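Local coordinates for protein GENE 22 product (Bacillus phage spp1, PDB 2XC8) that is of unknown function but shares its fold with a domain of the receptor-binding protein of lactococcal phage p2, at residues Ile4-Ala9 against Leu115-Asp120; Thr20-Glu25 against Ser45-Pro50; Met59-Met64 against Ser74-Tyr79. One frame throughout, in Å; residues are numbered along the deposited sequence.

Contact 1: residues Ile4-Ala9 against Leu115-Asp120; sequences IVNRKA and LYEKED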
ATOM      1  N   ILE B   4       4.569  -1.786   4.655  1.00 34.51           N
ATOM      2  CA  ILE B   4       4.306  -2.493   3.407  1.00 34.56           C
ATOM      3  C   ILE B   4       5.592  -3.098   2.845  1.00 39.69           C
ATOM      4  O   ILE B   4       6.615  -2.413   2.721  1.00 41.24           O
ATOM      5  CB  ILE B   4       3.574  -1.594   2.377  1.00 38.74           C
ATOM      6  CG1 ILE B   4       2.122  -1.386   2.835  1.00 38.70           C
ATOM      7  CG2 ILE B   4       3.636  -2.200   0.970  1.00 39.81           C
ATOM      8  CD1 ILE B   4       1.261  -0.541   1.911  1.00 47.89           C
ATOM      9  N   VAL B   5       5.527  -4.392   2.530  1.00 35.46           N
ATOM     10  CA  VAL B   5       6.670  -5.114   1.977  1.00 35.82           C
ATOM     11  C   VAL B   5       6.356  -5.658   0.582  1.00 38.79           C
ATOM     12  O   VAL B   5       5.562  -6.590   0.421  1.00 36.78           O
ATOM     13  CB  VAL B   5       7.173  -6.237   2.935  1.00 39.62           C
ATOM     14  CG1 VAL B   5       8.233  -7.104   2.254  1.00 40.63           C
ATOM     15  CG2 VAL B   5       7.751  -5.627   4.208  1.00 39.83           C
ATOM     16  N   ASN B   6       6.980  -5.040  -0.419  1.00 37.11           N
ATOM     17  CA  ASN B   6       6.889  -5.483  -1.805  1.00 36.98           C
ATOM     18  C   ASN B   6       7.933  -6.560  -2.080  1.00 41.13           C
ATOM     19  O   ASN B   6       9.107  -6.390  -1.740  1.00 42.07           O
ATOM     20  CB  ASN B   6       7.107  -4.305  -2.765  1.00 39.37           C
ATOM     21  CG  ASN B   6       6.043  -3.227  -2.629  1.00 61.30           C
ATOM     22  OD1 ASN B   6       6.350  -2.073  -2.330  1.00 56.00           O
ATOM     23  ND2 ASN B   6       4.787  -3.598  -2.853  1.00 52.55           N
ATOM     24  N   ARG B   7       7.507  -7.666  -2.687  1.00 36.26           N
ATOM     25  CA  ARG B   7       8.434  -8.735  -3.065  1.00 37.17           C
ATOM     26  C   ARG B   7       8.086  -9.390  -4.401  1.00 39.63           C
ATOM     27  O   ARG B   7       6.916  -9.633  -4.702  1.00 36.59           O
ATOM     28  CB  ARG B   7       8.530  -9.807  -1.971  1.00 38.14           C
ATOM     29  CG  ARG B   7       9.693 -10.778  -2.201  1.00 50.19           C
ATOM     30  CD  ARG B   7       9.729 -11.893  -1.171  1.00 60.73           C
ATOM     31  NE  ARG B   7      11.029 -12.564  -1.186  1.00 74.15           N
ATOM     32  CZ  ARG B   7      11.971 -12.398  -0.262  1.00 88.18           C
ATOM     33  NH1 ARG B   7      11.764 -11.594   0.777  1.00 71.85           N
ATOM     34  NH2 ARG B   7      13.122 -13.051  -0.369  1.00 77.30           N
ATOM     35  N   LYS B   8       9.123  -9.670  -5.189  1.00 37.47           N
ATOM     36  CA  LYS B   8       8.983 -10.396  -6.447  1.00 36.82           C
ATOM     37  C   LYS B   8       8.966 -11.898  -6.183  1.00 38.95           C
ATOM     38  O   LYS B   8       9.911 -12.449  -5.609  1.00 39.32           O
ATOM     39  CB  LYS B   8      10.116 -10.030  -7.411  1.00 41.75           C
ATOM     40  CG  LYS B   8      10.051  -8.599  -7.928  1.00 55.34           C
ATOM     41  CD  LYS B   8      11.255  -8.259  -8.789  1.00 65.27           C
ATOM     42  CE  LYS B   8      11.177  -6.825  -9.291  1.00 75.41           C
ATOM     43  NZ  LYS B   8      12.361  -6.461 -10.119  1.00 86.46           N
ATOM     44  N   ALA B   9       7.883 -12.549  -6.596  1.00 33.59           N
ATOM     45  CA  ALA B   9       7.699 -13.982  -6.371  1.00 32.91           C
ATOM     46  C   ALA B   9       7.001 -14.652  -7.552  1.00 36.59           C
ATOM     47  O   ALA B   9       6.348 -13.984  -8.358  1.00 35.11           O
ATOM     48  CB  ALA B   9       6.916 -14.220  -5.082  1.00 32.06           C
ATOM     49  N   LEU B 115       2.914  -7.425  -0.128  1.00 30.80           N
ATOM     50  CA  LEU B 115       2.388  -7.267  -1.482  1.00 31.22           C
ATOM     51  C   LEU B 115       3.274  -7.979  -2.498  1.00 37.05           C
ATOM     52  O   LEU B 115       4.382  -7.527  -2.799  1.00 38.46           O
ATOM     53  CB  LEU B 115       2.242  -5.783  -1.846  1.00 31.42           C
ATOM     54  CG  LEU B 115       1.250  -4.909  -1.069  1.00 35.80           C
ATOM     55  CD1 LEU B 115       1.306  -3.479  -1.578  1.00 36.45           C
ATOM     56  CD2 LEU B 115      -0.177  -5.444  -1.160  1.00 37.79           C
ATOM     57  N   TYR B 116       2.777  -9.097  -3.024  1.00 33.68           N
ATOM     58  CA  TYR B 116       3.560  -9.916  -3.945  1.00 34.30           C
ATOM     59  C   TYR B 116       3.438  -9.401  -5.376  1.00 39.19           C
ATOM     60  O   TYR B 116       2.351  -9.054  -5.847  1.00 38.70           O
ATOM     61  CB  TYR B 116       3.319 -11.410  -3.702  1.00 35.31           C
ATOM     62  CG  TYR B 116       3.719 -11.836  -2.302  1.00 36.20           C
ATOM     63  CD1 TYR B 116       5.053 -12.092  -1.980  1.00 39.29           C
ATOM     64  CD2 TYR B 116       2.764 -11.954  -1.293  1.00 35.24           C
ATOM     65  CE1 TYR B 116       5.423 -12.468  -0.689  1.00 40.07           C
ATOM     66  CE2 TYR B 116       3.121 -12.330  -0.003  1.00 35.91           C
ATOM     67  CZ  TYR B 116       4.451 -12.585   0.293  1.00 44.01           C
ATOM     68  OH  TYR B 116       4.808 -12.959   1.568  1.00 45.44           O
ATOM     69  N   GLU B 117       4.588  -9.373  -6.047  1.00 36.92           N
ATOM     70  CA  GLU B 117       4.679  -8.848  -7.402  1.00 37.52           C
ATOM     71  C   GLU B 117       5.231  -9.839  -8.432  1.00 42.10           C
ATOM     72  O   GLU B 117       5.841 -10.848  -8.066  1.00 41.83           O
ATOM     73  CB  GLU B 117       5.678  -7.705  -7.226  1.00 39.46           C
ATOM     74  CG  GLU B 117       5.396  -6.434  -8.004  1.00 52.11           C
ATOM     75  CD  GLU B 117       6.439  -5.363  -7.709  1.00 71.70           C
ATOM     76  OE1 GLU B 117       7.346  -5.173  -8.549  1.00 67.31           O
ATOM     77  OE2 GLU B 117       6.365  -4.726  -6.632  1.00 64.11           O
ATOM     78  N   LYS B 118       5.020  -9.541  -9.714  1.00 39.59           N
ATOM     79  CA  LYS B 118       5.572 -10.332 -10.824  1.00 41.25           C
ATOM     80  C   LYS B 118       7.095 -10.174 -10.911  1.00 47.90           C
ATOM     81  O   LYS B 118       7.619  -9.073 -10.725  1.00 46.94           O
ATOM     82  CB  LYS B 118       4.902  -9.919 -12.147  1.00 43.19           C
ATOM     83  CG  LYS B 118       5.481 -10.538 -13.432  1.00 61.80           C
ATOM     84  CD  LYS B 118       5.146 -12.019 -13.571  1.00 75.10           C
ATOM     85  CE  LYS B 118       5.417 -12.526 -15.007  1.00 89.47           C
ATOM     86  NZ  LYS B 118       4.983 -13.946 -15.168  1.00 98.70           N
ATOM     87  N   GLU B 119       7.792 -11.274 -11.196  1.00 47.02           N
ATOM     88  CA  GLU B 119       9.258 -11.280 -11.301  1.00 49.29           C
ATOM     89  C   GLU B 119       9.778 -10.591 -12.571  1.00 55.67           C
ATOM     90  O   GLU B 119       8.993 -10.141 -13.411  1.00 55.27           O
ATOM     91  CB  GLU B 119       9.808 -12.710 -11.194  1.00 51.94           C
ATOM     92  CG  GLU B 119       9.863 -13.255  -9.764  1.00 61.53           C
ATOM     93  CD  GLU B 119      10.451 -14.660  -9.670  1.00 80.44           C
ATOM     94  OE1 GLU B 119      10.596 -15.335 -10.713  1.00 71.45           O
ATOM     95  OE2 GLU B 119      10.767 -15.093  -8.540  1.00 71.44           O
ATOM     96  N   ASP B 120      11.108 -10.516 -12.690  1.00 53.93           N
ATOM     97  CA  ASP B 120      11.805  -9.872 -13.817  1.00 83.27           C
ATOM     98  C   ASP B 120      11.494  -8.381 -13.941  1.00102.10           C
ATOM     99  O   ASP B 120      11.556  -7.640 -12.961  1.00 59.55           O
ATOM    100  CB  ASP B 120      11.527 -10.590 -15.148  1.00 86.23           C
ATOM    101  CG  ASP B 120      11.876 -12.073 -15.105  1.00 97.03           C
ATOM    102  OD1 ASP B 120      12.678 -12.489 -14.240  1.00 97.75           O
ATOM    103  OD2 ASP B 120      11.346 -12.827 -15.949  1.00103.48           O
TER
HETATM  104  O   HOH W   1       6.576 -13.947 -11.292  1.00 28.28           O

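Contact 2: residues Thr20-Glu25 against Ser45-Pro50; sequences TETGIE and SFDLTP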
ATOM      1  N   THR B  20      -7.286   0.499   6.625  1.00 24.32           N
ATOM      2  CA  THR B  20      -8.312   1.524   6.799  1.00 25.82           C
ATOM      3  C   THR B  20      -8.296   1.951   8.266  1.00 30.66           C
ATOM      4  O   THR B  20      -7.539   1.388   9.061  1.00 27.81           O
ATOM      5  CB  THR B  20      -9.713   1.001   6.401  1.00 29.44           C
ATOM      6  OG1 THR B  20     -10.061  -0.119   7.226  1.00 26.52           O
ATOM      7  CG2 THR B  20      -9.738   0.571   4.937  1.00 26.76           C
ATOM      8  N   GLU B  21      -9.070   2.929   8.659  1.00 30.61           N
ATOM      9  CA  GLU B  21      -9.117   3.355  10.025  1.00 31.47           C
ATOM     10  C   GLU B  21      -9.719   2.292  10.933  1.00 34.89           C
ATOM     11  O   GLU B  21      -9.379   2.205  12.057  1.00 34.17           O
ATOM     12  CB  GLU B  21      -9.817   4.719  10.130  1.00 35.79           C
ATOM     13  CG  GLU B  21      -8.842   5.896  10.466  1.00 49.58           C
ATOM     14  CD  GLU B  21      -9.095   7.274   9.778  1.00 74.45           C
ATOM     15  OE1 GLU B  21     -10.239   7.761   9.688  1.00 69.79           O
ATOM     16  OE2 GLU B  21      -8.112   7.898   9.377  1.00 68.22           O
ATOM     17  N   THR B  22     -10.567   1.435  10.413  1.00 30.72           N
ATOM     18  CA  THR B  22     -11.207   0.378  11.199  1.00 29.38           C
ATOM     19  C   THR B  22     -10.485  -0.971  11.104  1.00 30.38           C
ATOM     20  O   THR B  22     -10.514  -1.754  12.056  1.00 30.11           O
ATOM     21  CB  THR B  22     -12.698   0.190  10.824  1.00 37.53           C
ATOM     22  OG1 THR B  22     -12.819  -0.025   9.413  1.00 39.97           O
ATOM     23  CG2 THR B  22     -13.516   1.414  11.223  1.00 34.71           C
ATOM     24  N   GLY B  23      -9.843  -1.241   9.968  1.00 25.01           N
ATOM     25  CA  GLY B  23      -9.128  -2.505   9.790  1.00 22.70           C
ATOM     26  C   GLY B  23      -8.373  -2.683   8.487  1.00 25.23           C
ATOM     27  O   GLY B  23      -7.614  -1.805   8.069  1.00 24.58           O
ATOM     28  N   ILE B  24      -8.578  -3.840   7.858  1.00 21.10           N
ATOM     29  CA  ILE B  24      -7.883  -4.213   6.627  1.00 20.38           C
ATOM     30  C   ILE B  24      -8.885  -4.497   5.510  1.00 26.61           C
ATOM     31  O   ILE B  24      -9.892  -5.175   5.724  1.00 26.50           O
ATOM     32  CB  ILE B  24      -6.957  -5.452   6.847  1.00 21.68           C
ATOM     33  CG1 ILE B  24      -5.845  -5.147   7.868  1.00 21.15           C
ATOM     34  CG2 ILE B  24      -6.375  -5.972   5.523  1.00 20.63           C
ATOM     35  CD1 ILE B  24      -4.833  -4.072   7.443  1.00 23.02           C
ATOM     36  N   GLU B  25      -8.600  -3.960   4.326  1.00 25.42           N
ATOM     37  CA  GLU B  25      -9.395  -4.207   3.129  1.00 25.95           C
ATOM     38  C   GLU B  25      -8.556  -4.860   2.042  1.00 29.06           C
ATOM     39  O   GLU B  25      -7.523  -4.322   1.635  1.00 28.39           O
ATOM     40  CB  GLU B  25      -9.982  -2.902   2.594  1.00 28.99           C
ATOM     41  CG  GLU B  25     -11.455  -2.705   2.900  1.00 43.03           C
ATOM     42  CD  GLU B  25     -11.956  -1.340   2.461  1.00 64.51           C
ATOM     43  OE1 GLU B  25     -11.604  -0.887   1.346  1.00 60.18           O
ATOM     44  OE2 GLU B  25     -12.714  -0.717   3.236  1.00 57.91           O
ATOM     45  N   SER B  45     -12.388  -8.447   3.981  1.00 23.10           N
ATOM     46  CA  SER B  45     -12.030  -7.435   4.917  1.00 22.91           C
ATOM     47  C   SER B  45     -12.309  -7.807   6.377  1.00 26.38           C
ATOM     48  O   SER B  45     -13.116  -8.650   6.630  1.00 26.45           O
ATOM     49  CB  SER B  45     -12.621  -6.085   4.490  1.00 27.23           C
ATOM     50  OG  SER B  45     -13.964  -5.989   4.745  1.00 38.43           O
ATOM     51  N   PHE B  46     -11.605  -7.189   7.317  1.00 21.96           N
ATOM     52  CA  PHE B  46     -11.794  -7.441   8.744  1.00 21.41           C
ATOM     53  C   PHE B  46     -11.371  -6.248   9.595  1.00 26.08           C
ATOM     54  O   PHE B  46     -10.465  -5.498   9.222  1.00 25.30           O
ATOM     55  CB  PHE B  46     -11.070  -8.725   9.188  1.00 22.25           C
ATOM     56  CG  PHE B  46      -9.573  -8.699   8.989  1.00 22.38           C
ATOM     57  CD1 PHE B  46      -8.727  -8.320  10.029  1.00 24.11           C
ATOM     58  CD2 PHE B  46      -9.009  -9.079   7.774  1.00 23.90           C
ATOM     59  CE1 PHE B  46      -7.343  -8.303   9.856  1.00 24.51           C
ATOM     60  CE2 PHE B  46      -7.627  -9.065   7.591  1.00 25.97           C
ATOM     61  CZ  PHE B  46      -6.793  -8.677   8.635  1.00 23.52           C
ATOM     62  N   ASP B  47     -12.037  -6.080  10.735  1.00 23.81           N
ATOM     63  CA  ASP B  47     -11.695  -5.030  11.689  1.00 23.66           C
ATOM     64  C   ASP B  47     -10.448  -5.413  12.476  1.00 26.41           C
ATOM     65  O   ASP B  47     -10.263  -6.580  12.832  1.00 25.08           O
ATOM     66  CB  ASP B  47     -12.853  -4.778  12.660  1.00 26.61           C
ATOM     67  CG  ASP B  47     -14.116  -4.289  11.964  1.00 39.05           C
ATOM     68  OD1 ASP B  47     -14.012  -3.558  10.957  1.00 40.81           O
ATOM     69  OD2 ASP B  47     -15.220  -4.633  12.438  1.00 44.52           O
ATOM     70  N   LEU B  48      -9.596  -4.427  12.742  1.00 23.62           N
ATOM     71  CA  LEU B  48      -8.444  -4.622  13.613  1.00 22.91           C
ATOM     72  C   LEU B  48      -8.841  -4.257  15.042  1.00 28.08           C
ATOM     73  O   LEU B  48      -8.339  -3.290  15.626  1.00 29.15           O
ATOM     74  CB  LEU B  48      -7.237  -3.813  13.121  1.00 22.66           C
ATOM     75  CG  LEU B  48      -6.553  -4.322  11.845  1.00 26.64           C
ATOM     76  CD1 LEU B  48      -5.675  -3.240  11.236  1.00 26.82           C
ATOM     77  CD2 LEU B  48      -5.744  -5.593  12.103  1.00 27.01           C
ATOM     78  N   THR B  49      -9.760  -5.054  15.585  1.00 24.12           N
ATOM     79  CA  THR B  49     -10.373  -4.808  16.886  1.00 24.57           C
ATOM     80  C   THR B  49      -9.388  -5.068  18.026  1.00 27.27           C
ATOM     81  O   THR B  49      -8.836  -6.166  18.133  1.00 25.69           O
ATOM     82  CB  THR B  49     -11.643  -5.675  17.080  1.00 28.97           C
ATOM     83  OG1 THR B  49     -12.484  -5.567  15.925  1.00 29.17           O
ATOM     84  CG2 THR B  49     -12.427  -5.234  18.313  1.00 26.48           C
ATOM     85  N   PRO B  50      -9.160  -4.051  18.877  1.00 24.79           N
ATOM     86  CA  PRO B  50      -8.306  -4.251  20.041  1.00 24.63           C
ATOM     87  C   PRO B  50      -9.066  -4.922  21.184  1.00 29.13           C
ATOM     88  O   PRO B  50     -10.299  -4.920  21.198  1.00 29.42           O
ATOM     89  CB  PRO B  50      -7.908  -2.825  20.429  1.00 26.94           C
ATOM     90  CG  PRO B  50      -9.043  -1.977  19.973  1.00 32.43           C
ATOM     91  CD  PRO B  50      -9.680  -2.671  18.795  1.00 27.26           C
TER

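Contact 3: residues Met59-Met64 against Ser74-Tyr79; sequences MLYLHM and SLCKAY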
HETATM    1  N   MSE B  59      -3.887 -12.595  11.781  1.00 29.80           N
HETATM    2  CA  MSE B  59      -3.232 -13.315  10.729  1.00 32.57           C
HETATM    3  C   MSE B  59      -4.107 -13.749   9.596  1.00 31.68           C
HETATM    4  O   MSE B  59      -5.035 -14.474   9.760  1.00 30.14           O
HETATM    5  CB  MSE B  59      -2.564 -14.530  11.307  1.00 38.00           C
HETATM    6  CG  MSE B  59      -1.159 -14.632  10.916  1.00 49.96           C
HETATM    7 SE   MSE B  59       0.082 -14.008  12.196  1.00 63.49          SE
HETATM    8  CE  MSE B  59       0.574 -15.719  12.757  1.00 60.48           C
ATOM      9  N   LEU B  60      -3.773 -13.286   8.415  1.00 25.91           N
ATOM     10  CA  LEU B  60      -4.579 -13.588   7.237  1.00 24.40           C
ATOM     11  C   LEU B  60      -3.872 -14.598   6.334  1.00 25.20           C
ATOM     12  O   LEU B  60      -2.712 -14.407   5.963  1.00 23.43           O
ATOM     13  CB  LEU B  60      -4.899 -12.299   6.469  1.00 24.10           C
ATOM     14  CG  LEU B  60      -5.840 -12.359   5.260  1.00 28.39           C
ATOM     15  CD1 LEU B  60      -7.269 -12.711   5.667  1.00 28.32           C
ATOM     16  CD2 LEU B  60      -5.815 -11.035   4.512  1.00 29.66           C
ATOM     17  N   TYR B  61      -4.580 -15.672   5.994  1.00 20.99           N
ATOM     18  CA  TYR B  61      -4.026 -16.746   5.172  1.00 20.24           C
ATOM     19  C   TYR B  61      -4.729 -16.854   3.823  1.00 23.43           C
ATOM     20  O   TYR B  61      -5.958 -16.789   3.746  1.00 23.12           O
ATOM     21  CB  TYR B  61      -4.121 -18.095   5.897  1.00 21.84           C
ATOM     22  CG  TYR B  61      -3.581 -18.104   7.311  1.00 23.15           C
ATOM     23  CD1 TYR B  61      -2.220 -17.923   7.563  1.00 24.66           C
ATOM     24  CD2 TYR B  61      -4.429 -18.318   8.397  1.00 23.83           C
ATOM     25  CE1 TYR B  61      -1.722 -17.936   8.864  1.00 24.49           C
ATOM     26  CE2 TYR B  61      -3.939 -18.336   9.700  1.00 24.24           C
ATOM     27  CZ  TYR B  61      -2.586 -18.145   9.925  1.00 29.59           C
ATOM     28  OH  TYR B  61      -2.098 -18.162  11.211  1.00 27.90           O
ATOM     29  N   LEU B  62      -3.939 -17.015   2.764  1.00 19.93           N
ATOM     30  CA  LEU B  62      -4.467 -17.331   1.444  1.00 19.44           C
ATOM     31  C   LEU B  62      -4.046 -18.751   1.084  1.00 24.09           C
ATOM     32  O   LEU B  62      -2.860 -19.031   0.904  1.00 23.96           O
ATOM     33  CB  LEU B  62      -3.975 -16.328   0.393  1.00 19.08           C
ATOM     34  CG  LEU B  62      -4.604 -16.387  -1.005  1.00 23.42           C
ATOM     35  CD1 LEU B  62      -6.047 -15.894  -0.988  1.00 23.05           C
ATOM     36  CD2 LEU B  62      -3.782 -15.587  -2.002  1.00 24.73           C
ATOM     37  N   HIS B  63      -5.028 -19.643   1.003  1.00 20.74           N
ATOM     38  CA  HIS B  63      -4.774 -21.060   0.754  1.00 20.98           C
ATOM     39  C   HIS B  63      -5.630 -21.594  -0.389  1.00 25.29           C
ATOM     40  O   HIS B  63      -6.666 -21.017  -0.725  1.00 23.28           O
ATOM     41  CB  HIS B  63      -5.012 -21.876   2.027  1.00 21.73           C
ATOM     42  CG  HIS B  63      -6.301 -21.554   2.715  1.00 24.72           C
ATOM     43  ND1 HIS B  63      -7.496 -22.150   2.372  1.00 27.08           N
ATOM     44  CD2 HIS B  63      -6.586 -20.688   3.714  1.00 25.56           C
ATOM     45  CE1 HIS B  63      -8.460 -21.668   3.136  1.00 25.90           C
ATOM     46  NE2 HIS B  63      -7.934 -20.778   3.958  1.00 25.49           N
HETATM   47  N   MSE B  64      -5.188 -22.704  -0.976  1.00 25.17           N
HETATM   48  CA  MSE B  64      -5.855 -23.293  -2.130  1.00 27.54           C
HETATM   49  C   MSE B  64      -6.121 -24.789  -1.992  1.00 29.71           C
HETATM   50  O   MSE B  64      -5.275 -25.534  -1.490  1.00 29.27           O
HETATM   51  CB  MSE B  64      -5.014 -23.069  -3.391  1.00 31.65           C
HETATM   52  CG  MSE B  64      -5.667 -23.540  -4.687  1.00 42.31           C
HETATM   53 SE   MSE B  64      -4.396 -23.724  -6.152  1.00 54.62          SE
HETATM   54  CE  MSE B  64      -3.828 -21.867  -6.284  1.00 50.13           C
ATOM     55  N   SER B  74      -8.515 -17.267   5.115  1.00 22.18           N
ATOM     56  CA  SER B  74      -8.696 -17.647   6.512  1.00 21.89           C
ATOM     57  C   SER B  74      -8.060 -16.594   7.408  1.00 26.13           C
ATOM     58  O   SER B  74      -7.012 -16.037   7.074  1.00 26.00           O
ATOM     59  CB  SER B  74      -8.070 -19.013   6.793  1.00 24.62           C
ATOM     60  OG  SER B  74      -8.913 -20.061   6.350  1.00 28.52           O
ATOM     61  N   LEU B  75      -8.698 -16.319   8.542  1.00 22.97           N
ATOM     62  CA  LEU B  75      -8.163 -15.364   9.505  1.00 22.16           C
ATOM     63  C   LEU B  75      -7.988 -16.002  10.873  1.00 26.87           C
ATOM     64  O   LEU B  75      -8.916 -16.608  11.413  1.00 26.25           O
ATOM     65  CB  LEU B  75      -9.060 -14.125   9.613  1.00 21.97           C
ATOM     66  CG  LEU B  75      -8.655 -12.987  10.559  1.00 25.79           C
ATOM     67  CD1 LEU B  75      -7.521 -12.148   9.979  1.00 24.64           C
ATOM     68  CD2 LEU B  75      -9.855 -12.108  10.871  1.00 27.71           C
ATOM     69  N   CYS B  76      -6.786 -15.863  11.422  1.00 23.55           N
ATOM     70  CA  CYS B  76      -6.525 -16.272  12.791  1.00 23.66           C
ATOM     71  C   CYS B  76      -6.362 -15.048  13.681  1.00 27.72           C
ATOM     72  O   CYS B  76      -5.690 -14.078  13.317  1.00 26.34           O
ATOM     73  CB  CYS B  76      -5.289 -17.168  12.875  1.00 24.30           C
ATOM     74  SG  CYS B  76      -4.971 -17.802  14.534  1.00 28.77           S
ATOM     75  N   LYS B  77      -7.002 -15.079  14.830  1.00 24.79           N
ATOM     76  CA  LYS B  77      -6.869 -14.087  15.857  1.00 24.57           C
ATOM     77  C   LYS B  77      -6.317 -14.689  17.146  1.00 29.09           C
ATOM     78  O   LYS B  77      -6.752 -15.671  17.633  1.00 29.37           O
ATOM     79  CB  LYS B  77      -8.222 -13.464  16.116  1.00 28.36           C
ATOM     80  CG  LYS B  77      -8.228 -12.134  16.770  1.00 46.07           C
ATOM     81  CD  LYS B  77      -9.563 -11.836  17.430  1.00 59.25           C
ATOM     82  CE  LYS B  77      -9.479 -10.654  18.384  1.00 71.26           C
ATOM     83  NZ  LYS B  77     -10.716  -9.866  18.503  1.00 77.14           N
ATOM     84  N   ALA B  78      -5.322 -14.068  17.697  1.00 25.54           N
ATOM     85  CA  ALA B  78      -4.731 -14.542  18.945  1.00 25.57           C
ATOM     86  C   ALA B  78      -4.594 -13.421  19.965  1.00 30.07           C
ATOM     87  O   ALA B  78      -4.160 -12.317  19.636  1.00 29.22           O
ATOM     88  CB  ALA B  78      -3.380 -15.192  18.685  1.00 26.02           C
ATOM     89  N   TYR B  79      -4.968 -13.722  21.204  1.00 27.57           N
ATOM     90  CA  TYR B  79      -4.815 -12.791  22.312  1.00 27.69           C
ATOM     91  C   TYR B  79      -3.474 -13.057  22.981  1.00 31.14           C
ATOM     92  O   TYR B  79      -3.227 -14.164  23.471  1.00 30.58           O
ATOM     93  CB  TYR B  79      -5.964 -12.956  23.311  1.00 29.89           C
ATOM     94  CG  TYR B  79      -7.334 -12.673  22.729  1.00 32.81           C
ATOM     95  CD1 TYR B  79      -7.938 -11.427  22.894  1.00 35.31           C
ATOM     96  CD2 TYR B  79      -8.026 -13.651  22.009  1.00 34.23           C
ATOM     97  CE1 TYR B  79      -9.196 -11.160  22.360  1.00 37.96           C
ATOM     98  CE2 TYR B  79      -9.281 -13.394  21.469  1.00 35.68           C
ATOM     99  CZ  TYR B  79      -9.860 -12.148  21.649  1.00 43.56           C
ATOM    100  OH  TYR B  79     -11.103 -11.890  21.119  1.00 45.40           O
TER

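Contact 1: residues Ile4-Ala9 against Leu115-Asp120
Arg7 O takes two contacts from the partner strand: a hydrogen bond from Glu117 N at 2.7 Å and a CA-H...O contact from Tyr116. This is a parallel pairing of edge strand 2-8 with strand 109-117 in a mixed five-stranded sheet. Leu115 N donates to Val5 O, and Leu115 O accepts from Arg7 N at 3.1 Å. The last rung is Ala9 N to Glu117 O at 3.0 Å, close to straight at 174°.

The side chains of Asn6, Leu115, Lys8 and Glu117 share one face. Asn6 and Leu115 lie side by side and point the same way; Asn6 ND2 rests 3.5 Å from Leu115 CB. Ile4 CG2 meets Leu115 CD1 at 3.7 Å. On the other face, Tyr116 CD1 touches both Arg7 CB and Ala9 CB. A second subunit lies against strand 2-8: its Glu16 takes a hydrogen bond from Ile4 N, and its Glu25 packs on Asn6.

Beyond the paired strands, a water bridges the two segments. It donates to Ala9 O and accepts from Glu119 N. Lys8 runs out extended beyond CG, and its CG passes 3.7 Å from Lys118 O. At the tip, Lys8 NZ donates to Asp120 O at 3.2 Å, although Asp120 is poorly ordered.

Contact 2: residues Thr20-Glu25 against Ser45-Pro50
Ile24 lies over Phe46 in an antiparallel hydrogen-bonded pair of the hairpin formed by strands 23-33 and 37-47. Its CB sits over one ring face, 4.0 Å from the centroid of the Phe46 ring and displaced toward the rim, a CH-pi contact. Ile24 CG2 touches Phe46 CE2. Ile24 CG1 is anti to the carbonyl carbon (chi1 -63°) and meets both Phe46 CZ and, at 3.9 Å, Leu48 CD1. The tip, Ile24 CD1, reaches Leu48 CD1 at 4.0 Å. Phe46 CG stands between its own backbone N and carbonyl carbon (chi1 61°), which starts the ring out toward Ile24.

The backbones bond both ways. Ile24 N donates to Phe46 O at 2.9 Å, and Phe46 N donates back to Ile24 O. Leu48 N then bonds Thr22 O at 2.9 Å. At Gly23 the strands come close: its CA is 4.1 Å from Asp47 CA and makes a CA-H...O contact with Phe46 O. Before the strand, Thr20 OG1 accepts from Gly23 N at 3.0 Å, an ST motif. Leu48 centres an inverse gamma turn where the other strand ends.

Phe46 and Leu48 face the five-stranded sheet. Phe46 packs on Val99 of strand 93-103, and Leu48 packs on Val101 and Val103 of that strand and on Tyr58 of strand 56-64.

Contact 3: residues Met59-Met64 against Ser74-Tyr79
Tyr61 and Cys76 form the apolar centre, with Tyr61 CE2 3.6 Å from Cys76 CB. They lie on one face of the beta hairpin of strands 56-64 and 71-79. Tyr61 CG is anti to its carbonyl carbon (chi1 -51°), and from there the ring reaches across to Cys76. Beyond the ring, Tyr61 OH also touches Cys76 CB. Tyr61 CD2 packs against Ser74 CB. The neighbouring CB of Met59, a selenomethionine, meets Cys76 CB at 4.1 Å; beyond it the Met59 chain bends and leads away. On the other face Leu60 and Leu75 touch loosely through their CD1 atoms. Leu75 CD1 also reaches back to Met59 O at 3.4 Å.

Two hydrogen-bonded pairs hold the backbones. Met59 N and Cys76 O bond at 2.8 Å, and Cys76 N returns the bond to Met59 O. Tyr61 N donates to Ser74 O at 2.7 Å, nearly straight at 170°. Ser74 N donates to Tyr61 O. Between these pairs, Leu75 CA and Leu60 CA add CA-H...O contacts to Met59 O and Ser74 O.

The polar edge is His63. Its NE2 and Ser74 OG are 2.7 Å apart in a hydrogen bond that either group could donate. The hydroxyl comes to the edge of the imidazole, near its plane. On its other nitrogen, His63 ND1 bonds Glu92, and the ring also meets Tyr88.

Cys76 SG is joined to Cys86 by a disulfide, tying strand 71-79 to the following loop. In a third subunit, a strand pairs in parallel with Ser74, Leu75 and Cys76, continuing the sheet across the interface. With both ring nitrogens engaged, the His63 ring is fixed in rotation, and the nearby Glu92 carboxylate would probably favour a proton on ND1.

Contacts 1 and 3 lie at opposite edges of the same mixed five-stranded sheet, on its outermost strands 2-8 and 71-79. Their centres are about 20 Å apart. Contact 2 belongs to the other, antiparallel sheet. It is about 23 Å from contact 1 and about 14 Å from contact 3, centre to centre. Along the chain contact 1 encloses both others, and contact 2 closes before contact 3 opens. Contacts 2 and 3 touch: Phe46 CZ packs on Leu75 CD1 at 3.8 Å, joining the two sheets. Contacts 1 and 2 both touch the second subunit, while contacts 2 and 3 meet the third. The five-stranded sheet thus meets neighbours at both edges, continuing into the third.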